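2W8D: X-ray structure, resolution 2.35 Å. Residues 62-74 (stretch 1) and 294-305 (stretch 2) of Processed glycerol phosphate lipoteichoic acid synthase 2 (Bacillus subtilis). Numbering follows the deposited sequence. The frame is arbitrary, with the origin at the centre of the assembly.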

# COMPACT_ATOMS: atom_id res chain seq x y z
N LYS A 62 11.50 -15.39 -1.88
CA LYS A 62 12.38 -15.73 -0.76
C LYS A 62 11.89 -15.02 0.51
O LYS A 62 11.78 -15.62 1.57
N LEU A 63 11.54 -13.76 0.39
CA LEU A 63 10.99 -13.01 1.53
C LEU A 63 9.70 -13.64 2.05
O LEU A 63 9.48 -13.70 3.26
N ALA A 64 8.85 -14.05 1.11
CA ALA A 64 7.63 -14.73 1.42
C ALA A 64 7.88 -16.02 2.17
O ALA A 64 7.06 -16.42 2.99
N HIS A 65 9.04 -16.66 1.93
CA HIS A 65 9.30 -17.95 2.54
C HIS A 65 10.33 -17.97 3.66
O HIS A 65 10.55 -19.02 4.27
N ASP A 66 10.91 -16.80 3.96
CA ASP A 66 12.00 -16.74 4.94
C ASP A 66 11.51 -16.85 6.38
O ASP A 66 10.32 -16.87 6.65
N ASN A 67 12.44 -16.90 7.31
CA ASN A 67 12.13 -17.03 8.72
C ASN A 67 12.00 -15.69 9.46
O ASN A 67 11.84 -15.68 10.68
N GLU A 68 12.05 -14.57 8.74
CA GLU A 68 12.15 -13.25 9.39
C GLU A 68 11.21 -12.17 8.89
O GLU A 68 10.89 -11.24 9.62
N THR A 69 10.75 -12.29 7.65
CA THR A 69 9.92 -11.26 7.05
C THR A 69 8.44 -11.59 7.24
O THR A 69 8.03 -12.73 7.03
N PHE A 70 7.66 -10.61 7.69
CA PHE A 70 6.21 -10.73 7.77
C PHE A 70 5.73 -10.69 6.35
O PHE A 70 6.03 -9.74 5.62
N TYR A 71 4.97 -11.70 5.96
CA TYR A 71 4.29 -11.68 4.68
C TYR A 71 2.80 -11.95 4.93
O TYR A 71 2.46 -12.83 5.72
N PHE A 72 1.94 -11.16 4.27
CA PHE A 72 0.50 -11.24 4.42
C PHE A 72 -0.11 -11.62 3.06
O PHE A 72 -0.06 -10.83 2.11
N ASP A 73 -0.68 -12.83 3.00
CA ASP A 73 -1.22 -13.41 1.76
C ASP A 73 -2.75 -13.22 1.56
O ASP A 73 -3.32 -13.62 0.52
N ASN A 74 -3.39 -12.62 2.55
CA ASN A 74 -4.78 -12.20 2.42
C ASN A 74 -4.95 -10.68 2.66
O ASN A 74 -5.80 -10.24 3.42
N ILE A 294 6.63 -6.85 5.45
CA ILE A 294 7.20 -5.97 6.45
C ILE A 294 8.43 -6.67 7.04
O ILE A 294 8.31 -7.72 7.68
N HIS A 295 9.61 -6.09 6.82
CA HIS A 295 10.79 -6.55 7.51
C HIS A 295 11.18 -5.47 8.49
O HIS A 295 11.60 -4.39 8.11
N ALA A 296 10.94 -5.76 9.76
CA ALA A 296 11.25 -4.88 10.85
C ALA A 296 12.46 -5.53 11.47
O ALA A 296 12.40 -6.68 11.94
N ALA A 297 13.57 -4.80 11.45
CA ALA A 297 14.84 -5.35 11.94
C ALA A 297 14.83 -5.41 13.45
O ALA A 297 14.39 -4.45 14.11
N GLY A 298 15.34 -6.52 14.00
CA GLY A 298 15.26 -6.75 15.44
C GLY A 298 13.99 -7.49 15.85
O GLY A 298 13.88 -7.90 17.01
N VAL A 299 13.06 -7.66 14.89
CA VAL A 299 11.77 -8.34 15.12
C VAL A 299 11.58 -9.56 14.20
O VAL A 299 11.66 -9.45 12.98
N LYS A 300 11.27 -10.70 14.80
CA LYS A 300 11.02 -11.91 14.04
C LYS A 300 9.61 -11.91 13.40
O LYS A 300 8.61 -12.06 14.10
N GLY A 301 9.55 -11.75 12.08
CA GLY A 301 8.29 -11.73 11.36
C GLY A 301 7.61 -13.09 11.25
O GLY A 301 8.22 -14.11 11.50
N GLU A 302 6.34 -13.07 10.89
CA GLU A 302 5.56 -14.27 10.69
C GLU A 302 4.81 -14.15 9.38
O GLU A 302 4.50 -13.03 8.95
N LYS A 303 4.51 -15.28 8.76
CA LYS A 303 3.62 -15.35 7.59
C LYS A 303 2.21 -15.29 8.09
O LYS A 303 1.65 -16.31 8.48
N VAL A 304 1.61 -14.10 8.12
CA VAL A 304 0.26 -13.98 8.72
C VAL A 304 -0.90 -14.09 7.72
O VAL A 304 -0.83 -13.52 6.64
N HIS A 305 -1.94 -14.86 8.08
CA HIS A 305 -3.06 -15.17 7.16
C HIS A 305 -4.34 -14.38 7.44
O HIS A 305 -5.37 -14.59 6.78

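Lys303 and Phe70 bury the most surface between the two stretches. The Lys303 side chain leaves the backbone with chi1 and chi2 both m, then extends (chi4 t) along stretch 1, so that its ammonium reaches the turn after the helix. There NZ donates to Asp66 O and Thr69 O, each at 2.8 Å, and forms a salt bridge with Asp66 OD1 at 3.0 Å. The p rotamer of Asp66 also folds its carboxylate back over the loop: OD1 accepts from Glu68 N (3.0 Å) and Thr69 N (2.7 Å), while OD2 accepts from Thr69 OG1 (2.6 Å).

Phe70, chi1 m, lays one ring face on Gly301, whose CA sits 3.4 Å from the ring centroid, almost on its normal. A CB on Gly301 would clash with Glu68 O and Phe70 N. Val304 CG1 meets the ring edge at Phe70 CD1 (4.1 Å). Phe72, also m, instead approaches Val304 CG2 through CD1 (3.5 Å) and Ile294 CD1 through CE2 (3.7 Å).

Polar pairs flank this core. His295, chi1 t, directs NE2 to Glu68 OE1 (2.7 Å); Asp73, chi1 p, brings OD1 to His305 ND1 (2.9 Å). Asn74, chi1 m, donates from ND2 to His305 O (2.9 Å), and a water bridges Asn74 N and Val304 O, 3.0 Å from each.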

# COMPACT_ATOMS: atom_id res chain seq x y z
CB LYS A 62 13.85 -15.40 -1.06
CG LYS A 62 14.82 -16.11 -0.15
CD LYS A 62 16.27 -15.66 -0.33
CE LYS A 62 16.49 -14.23 0.16
NZ LYS A 62 17.95 -13.98 0.40
CB LEU A 63 10.69 -11.56 1.12
CG LEU A 63 11.87 -10.76 0.59
CD1 LEU A 63 11.43 -9.37 0.27
CD2 LEU A 63 13.02 -10.73 1.64
CB ALA A 64 6.81 -14.99 0.14
CB HIS A 65 9.61 -19.01 1.47
CG HIS A 65 8.41 -19.35 0.64
ND1 HIS A 65 7.35 -20.06 1.15
CD2 HIS A 65 8.07 -19.00 -0.62
CE1 HIS A 65 6.42 -20.18 0.22
NE2 HIS A 65 6.84 -19.55 -0.87
CB ASP A 66 12.92 -15.51 4.74
CG ASP A 66 12.25 -14.19 5.09
OD1 ASP A 66 11.27 -14.17 5.85
OD2 ASP A 66 12.73 -13.14 4.60
CB ASN A 67 13.17 -17.93 9.38
CG ASN A 67 14.63 -17.49 9.09
OD1 ASN A 67 14.90 -16.36 8.66
ND2 ASN A 67 15.57 -18.39 9.35
CB GLU A 68 13.61 -12.72 9.37
CG GLU A 68 14.26 -12.57 7.99
CD GLU A 68 15.75 -12.17 8.08
OE1 GLU A 68 16.04 -11.04 8.57
OE2 GLU A 68 16.63 -12.97 7.68
CB THR A 69 10.25 -11.10 5.57
OG1 THR A 69 11.67 -10.95 5.43
CG2 THR A 69 9.55 -9.89 4.97
CB PHE A 70 5.52 -9.56 8.45
CG PHE A 70 5.77 -9.42 9.93
CD1 PHE A 70 4.98 -10.09 10.85
CD2 PHE A 70 6.72 -8.53 10.40
CE1 PHE A 70 5.18 -9.92 12.19
CE2 PHE A 70 6.91 -8.34 11.75
CZ PHE A 70 6.14 -9.03 12.65
CB TYR A 71 4.89 -12.73 3.73
CG TYR A 71 4.10 -12.86 2.43
CD1 TYR A 71 3.98 -11.77 1.57
CD2 TYR A 71 3.46 -14.05 2.09
CE1 TYR A 71 3.27 -11.86 0.40
CE2 TYR A 71 2.71 -14.16 0.90
CZ TYR A 71 2.62 -13.05 0.07
OH TYR A 71 1.90 -13.09 -1.10
CB PHE A 72 -0.08 -9.88 4.87
CG PHE A 72 0.61 -9.29 6.10
CD1 PHE A 72 0.04 -9.42 7.37
CD2 PHE A 72 1.81 -8.61 5.98
CE1 PHE A 72 0.67 -8.88 8.49
CE2 PHE A 72 2.44 -8.07 7.11
CZ PHE A 72 1.86 -8.21 8.36
CB ASP A 73 -0.81 -14.89 1.66
CG ASP A 73 -1.42 -15.74 2.76
OD1 ASP A 73 -1.57 -15.28 3.90
OD2 ASP A 73 -1.75 -16.88 2.49
CB ASN A 74 -5.65 -13.01 3.35
CG ASN A 74 -5.70 -14.45 2.97
OD1 ASN A 74 -5.88 -14.80 1.80
ND2 ASN A 74 -5.58 -15.31 3.96
CB ILE A 294 6.23 -5.66 7.62
CG1 ILE A 294 4.97 -4.94 7.17
CG2 ILE A 294 6.91 -4.84 8.67
CD1 ILE A 294 3.95 -4.84 8.26
CB HIS A 295 11.93 -6.88 6.54
CG HIS A 295 13.13 -7.47 7.23
ND1 HIS A 295 14.13 -6.70 7.78
CD2 HIS A 295 13.46 -8.76 7.49
CE1 HIS A 295 15.02 -7.49 8.36
NE2 HIS A 295 14.64 -8.74 8.20
CB ALA A 296 10.11 -4.85 11.82
CB ALA A 297 15.99 -4.50 11.45
CB VAL A 299 10.56 -7.37 14.94
CG1 VAL A 299 9.27 -8.06 15.32
CG2 VAL A 299 10.72 -6.11 15.78
CB LYS A 300 11.22 -13.13 14.94
CG LYS A 300 11.25 -14.44 14.16
CD LYS A 300 11.39 -15.64 15.08
CE LYS A 300 11.06 -16.94 14.35
NZ LYS A 300 9.71 -16.86 13.69
CB GLU A 302 4.54 -14.43 11.83
CG GLU A 302 5.12 -14.69 13.20
CD GLU A 302 5.74 -16.09 13.29
OE1 GLU A 302 5.01 -17.09 13.11
OE2 GLU A 302 6.96 -16.17 13.54
CB LYS A 303 3.86 -16.66 6.82
CG LYS A 303 5.35 -17.06 6.76
CD LYS A 303 6.19 -16.01 6.00
CE LYS A 303 7.53 -15.85 6.57
NZ LYS A 303 8.41 -15.09 5.66
CB VAL A 304 0.14 -12.81 9.79
CG1 VAL A 304 1.43 -12.03 9.93
CG2 VAL A 304 -1.05 -11.95 9.58
CB HIS A 305 -3.37 -16.68 7.14
CG HIS A 305 -2.15 -17.52 6.96
ND1 HIS A 305 -1.32 -17.39 5.87
CD2 HIS A 305 -1.58 -18.45 7.76
CE1 HIS A 305 -0.29 -18.21 6.00
NE2 HIS A 305 -0.44 -18.87 7.14
O HOH W 1 -2.83 -11.75 5.35